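Local atomic coordinates of uncharacterized protein (Jannaschia sp. CCS1, PDB entry 2PYQ), a protein that is of unknown function, belongs to the DUF2853 family and folds as a small, all-helical single chain. Residues A97-Y100 and Y101-K105. Numbering follows the deposited sequence.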
# COMPACT_ATOMS: atom_id res chain seq x y z
N ALA A 97 -3.47 0.44 -1.71
CA ALA A 97 -3.75 0.20 -0.28
C ALA A 97 -2.78 -0.83 0.31
O ALA A 97 -2.31 -0.64 1.44
CB ALA A 97 -5.23 -0.26 -0.06
N VAL A 98 -2.46 -1.88 -0.45
CA VAL A 98 -1.53 -2.91 0.01
C VAL A 98 -0.12 -2.32 0.13
O VAL A 98 0.57 -2.57 1.12
CB VAL A 98 -1.54 -4.14 -0.91
CG1 VAL A 98 -0.47 -5.14 -0.48
CG2 VAL A 98 -2.95 -4.78 -0.91
N VAL A 99 0.28 -1.53 -0.85
CA VAL A 99 1.61 -0.86 -0.81
C VAL A 99 1.70 0.09 0.38
O VAL A 99 2.69 0.08 1.12
CB VAL A 99 1.90 -0.13 -2.13
CG1 VAL A 99 3.20 0.72 -2.03
CG2 VAL A 99 1.98 -1.14 -3.27
N TYR A 100 0.66 0.90 0.58
CA TYR A 100 0.61 1.85 1.72
C TYR A 100 0.63 1.11 3.05
O TYR A 100 1.33 1.53 3.96
CB TYR A 100 -0.58 2.81 1.59
CG TYR A 100 -0.39 3.91 0.53
CD1 TYR A 100 0.59 3.83 -0.48
CD2 TYR A 100 -1.26 5.01 0.50
CE1 TYR A 100 0.75 4.81 -1.44
CE2 TYR A 100 -1.13 6.02 -0.50
CZ TYR A 100 -0.10 5.91 -1.45
OH TYR A 100 0.07 6.89 -2.43
N TYR A 101 -0.11 0.02 3.17
CA TYR A 101 -0.12 -0.80 4.37
C TYR A 101 1.29 -1.30 4.66
O TYR A 101 1.78 -1.19 5.77
CB TYR A 101 -1.08 -1.99 4.19
CG TYR A 101 -1.04 -3.01 5.32
CD1 TYR A 101 -0.06 -4.03 5.34
CD2 TYR A 101 -1.95 -2.96 6.36
CE1 TYR A 101 -0.00 -4.96 6.36
CE2 TYR A 101 -1.91 -3.89 7.39
CZ TYR A 101 -0.93 -4.89 7.40
OH TYR A 101 -0.90 -5.78 8.44
N MSE A 102 1.93 -1.86 3.63
CA MSE A 102 3.30 -2.42 3.80
C MSE A 102 4.31 -1.33 4.19
O MSE A 102 5.15 -1.59 5.04
CB MSE A 102 3.76 -3.20 2.56
CG MSE A 102 3.15 -4.58 2.47
SE MSE A 102 4.07 -5.65 1.11
CE MSE A 102 3.18 -4.93 0.06
N LEU A 103 4.23 -0.16 3.59
CA LEU A 103 5.12 0.94 3.95
C LEU A 103 4.89 1.39 5.41
O LEU A 103 5.85 1.65 6.14
CB LEU A 103 4.98 2.12 3.01
CG LEU A 103 5.49 1.87 1.58
CD1 LEU A 103 5.01 2.96 0.67
CD2 LEU A 103 7.02 1.76 1.57
N THR A 104 3.63 1.51 5.80
CA THR A 104 3.28 1.89 7.19
C THR A 104 3.89 0.90 8.21
O THR A 104 4.52 1.34 9.21
CB THR A 104 1.74 1.99 7.36
OG1 THR A 104 1.23 2.96 6.43
CG2 THR A 104 1.40 2.43 8.75
N LYS A 105 3.70 -0.39 7.98
CA LYS A 105 4.38 -1.46 8.73
C LYS A 105 5.91 -1.36 8.72
O LYS A 105 6.52 -1.45 9.74
CB LYS A 105 3.96 -2.85 8.26
CG LYS A 105 2.60 -3.29 8.57
CD LYS A 105 2.25 -2.95 9.85
CE LYS A 105 1.64 -4.05 10.50
NZ LYS A 105 2.24 -4.17 11.86
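Two successive turns of the largely buried helix 96-106 meet here, and at Tyr100 O the turn is doubly bonded by Thr104. The carbonyl O of Tyr100 takes two bonds from that one residue: Thr104 N at 2.9 Å, nearly straight at 164°, and Thr104 OG1, also at 2.9 Å, from the opposite face of the carbonyl plane and 36° out of it. OG1 can do this because it lies beside its own backbone N (chi1 -58°), swung back over the preceding turn. A valine here has no hydroxyl, which would probably leave the carbonyl of Tyr100 without its second donor. The ordinary i to i+4 alpha-helical pattern continues beside it, with Met102 N bonded to Val98 O and Leu103 N to Val99 O. Four-residue spacing also pairs the side chains: Val99 CG1 runs alongside Leu103 CD1 at 3.9 Å, and selenomethionine Met102 lies beside Val98, pointing the same way, though the place of its CE is doubtful. Met102 and Leu103 both pack on Val83 of helix 74-87, while the Tyr100 ring stacks with Phe63 of helix 53-65. Tyr101 packs against Leu16 of helix 4-18, its OH hydrogen-bonded to the backbone N of Asp25.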